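Local coordinates for protein 3-oxo-tetronate kinase (Haemophilus influenzae, PDB 1YZY) that catalyses the ATP-dependent phosphorylation of 3-oxo-tetronate to 3-oxo-tetronate 4-phosphate, as a member of the four-carbon acid sugar kinase family, at residues 17-22 with 226-231. Numbering follows the deposited sequence.
Sequences SFLVEN and YMAARL
The methyl of A228, in helix 221-232, points toward segment 17-22 and is met by two side chains: CB of N22 lies 3.6 Å from A228 CB, and CD2 of L19 reaches the same CB at 3.7 Å. A one-carbon side chain suits this place, because the two backbones come very near each other, 5.3 Å between the CA atoms of L19 and A228. L19 starts out alongside the partner helix rather than facing it; CG lies beside its own backbone N (chi1 -61°), and of the two methyls CD1 takes the extended direction while CD2 branches off to touch A228. The side chain also packs on T26 of strand 26-30. Helix 9-20 lies in the sugar-binding N-terminal domain. Strands 3-6 and 216-219 run parallel with 77-80 between them, each is followed by its helix, and the contact pairs the C-terminal end of the first helix with the later turns of the second. N22, beyond helix 9-20, folds its amide back along that helix. With CG anti to its carbonyl carbon (chi1 -78°), ND2 donates to F18 O at 2.9 Å, a nearly straight bond (164°) lying close to the amide plane. The acceptor is a carbonyl of the last helical turn, and an asparagine is short enough to return to it from four residues further on. That bond fixes the rotation of the amide and turns OD1 to the A229 methyl, 3.5 Å from its CB. No hydrogen bond links the two segments directly. N22 O and A228 O are two acceptors 3.2 Å apart; S232 OG is within hydrogen-bonding reach of both, and its one proton, shared or alternating between them, would probably ease their repulsion.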
loop_
_atom_site.group_PDB
_atom_site.type_symbol
_atom_site.label_atom_id
_atom_site.label_comp_id
_atom_site.label_asym_id
_atom_site.label_seq_id
_atom_site.Cartn_x
_atom_site.Cartn_y
_atom_site.Cartn_z
ATOM N N SER A 17 -0.360 3.100 -5.361
ATOM C CA SER A 17 0.314 4.347 -5.703
ATOM C C SER A 17 0.850 4.222 -7.129
ATOM O O SER A 17 0.805 5.176 -7.904
ATOM C CB SER A 17 1.477 4.618 -4.750
ATOM O OG SER A 17 1.114 5.553 -3.744
ATOM N N PHE A 18 1.374 3.044 -7.458
ATOM C CA PHE A 18 1.907 2.792 -8.787
ATOM C C PHE A 18 0.843 2.916 -9.860
ATOM O O PHE A 18 1.094 3.477 -10.921
ATOM C CB PHE A 18 2.588 1.419 -8.860
ATOM C CG PHE A 18 4.068 1.478 -8.627
ATOM C CD1 PHE A 18 4.873 2.288 -9.423
ATOM C CD2 PHE A 18 4.659 0.748 -7.604
ATOM C CE1 PHE A 18 6.244 2.375 -9.206
ATOM C CE2 PHE A 18 6.039 0.823 -7.373
ATOM C CZ PHE A 18 6.832 1.640 -8.178
ATOM N N LEU A 19 -0.345 2.396 -9.588
ATOM C CA LEU A 19 -1.429 2.475 -10.550
ATOM C C LEU A 19 -1.830 3.922 -10.802
ATOM O O LEU A 19 -2.147 4.290 -11.933
ATOM C CB LEU A 19 -2.633 1.663 -10.068
ATOM C CG LEU A 19 -2.377 0.163 -9.882
ATOM C CD1 LEU A 19 -3.628 -0.515 -9.344
ATOM C CD2 LEU A 19 -1.951 -0.473 -11.201
ATOM N N VAL A 20 -1.792 4.736 -9.748
ATOM C CA VAL A 20 -2.156 6.157 -9.822
ATOM C C VAL A 20 -1.069 6.998 -10.503
ATOM O O VAL A 20 -1.365 7.914 -11.270
ATOM C CB VAL A 20 -2.465 6.732 -8.397
ATOM C CG1 VAL A 20 -2.588 8.261 -8.431
ATOM C CG2 VAL A 20 -3.758 6.141 -7.876
ATOM N N GLU A 21 0.183 6.728 -10.156
ATOM C CA GLU A 21 1.316 7.427 -10.731
ATOM C C GLU A 21 1.477 7.087 -12.218
ATOM O O GLU A 21 2.340 7.640 -12.906
ATOM C CB GLU A 21 2.589 7.076 -9.956
ATOM C CG GLU A 21 2.637 7.700 -8.568
ATOM C CD GLU A 21 2.476 9.217 -8.606
ATOM O OE1 GLU A 21 3.496 9.923 -8.723
ATOM O OE2 GLU A 21 1.333 9.704 -8.525
ATOM N N ASN A 22 0.625 6.186 -12.697
ATOM C CA ASN A 22 0.627 5.767 -14.080
ATOM C C ASN A 22 -0.730 5.978 -14.743
ATOM O O ASN A 22 -1.152 5.205 -15.606
ATOM C CB ASN A 22 1.125 4.325 -14.198
ATOM C CG ASN A 22 2.635 4.235 -14.088
ATOM O OD1 ASN A 22 3.357 4.586 -15.026
ATOM N ND2 ASN A 22 3.128 3.823 -12.921
ATOM N N TYR A 226 3.332 -1.093 -15.120
ATOM C CA TYR A 226 3.382 -1.031 -16.570
ATOM C C TYR A 226 2.054 -1.331 -17.221
ATOM O O TYR A 226 1.807 -0.904 -18.354
ATOM C CB TYR A 226 4.517 -1.896 -17.116
ATOM C CG TYR A 226 5.831 -1.164 -17.011
ATOM C CD1 TYR A 226 6.662 -1.336 -15.911
ATOM C CD2 TYR A 226 6.187 -0.210 -17.959
ATOM C CE1 TYR A 226 7.816 -0.569 -15.752
ATOM C CE2 TYR A 226 7.331 0.565 -17.805
ATOM C CZ TYR A 226 8.140 0.382 -16.703
ATOM O OH TYR A 226 9.271 1.159 -16.550
ATOM N N MET A 227 1.201 -2.067 -16.513
ATOM C CA MET A 227 -0.141 -2.369 -17.010
ATOM C C MET A 227 -0.996 -1.104 -16.912
ATOM O O MET A 227 -1.884 -0.876 -17.729
ATOM C CB MET A 227 -0.776 -3.495 -16.196
ATOM C CG MET A 227 -0.079 -4.826 -16.357
ATOM S SD MET A 227 -0.949 -6.122 -15.490
ATOM C CE MET A 227 -2.287 -6.420 -16.626
ATOM N N ALA A 228 -0.765 -0.323 -15.865
ATOM C CA ALA A 228 -1.468 0.939 -15.665
ATOM C C ALA A 228 -1.004 1.924 -16.747
ATOM O O ALA A 228 -1.818 2.584 -17.384
ATOM C CB ALA A 228 -1.150 1.493 -14.284
ATOM N N ALA A 229 0.310 2.002 -16.953
ATOM C CA ALA A 229 0.878 2.894 -17.965
ATOM C C ALA A 229 0.359 2.566 -19.359
ATOM O O ALA A 229 0.175 3.464 -20.177
ATOM C CB ALA A 229 2.412 2.847 -17.940
ATOM N N ARG A 230 0.162 1.284 -19.660
ATOM C CA ARG A 230 -0.347 0.916 -20.982
ATOM C C ARG A 230 -1.816 1.316 -21.100
ATOM O O ARG A 230 -2.222 1.928 -22.088
ATOM C CB ARG A 230 -0.195 -0.588 -21.250
ATOM C CG ARG A 230 -0.383 -0.960 -22.727
ATOM C CD ARG A 230 -0.487 -2.464 -22.961
ATOM N NE ARG A 230 -1.760 -2.992 -22.486
ATOM C CZ ARG A 230 -2.852 -3.118 -23.235
ATOM N NH1 ARG A 230 -2.842 -2.767 -24.514
ATOM N NH2 ARG A 230 -3.974 -3.558 -22.686
ATOM N N LEU A 231 -2.605 0.943 -20.093
ATOM C CA LEU A 231 -4.036 1.239 -20.045
ATOM C C LEU A 231 -4.345 2.729 -20.075
ATOM O O LEU A 231 -5.383 3.137 -20.605
ATOM C CB LEU A 231 -4.671 0.617 -18.795
ATOM C CG LEU A 231 -4.748 -0.908 -18.753
ATOM C CD1 LEU A 231 -5.171 -1.389 -17.377
ATOM C CD2 LEU A 231 -5.721 -1.387 -19.811
#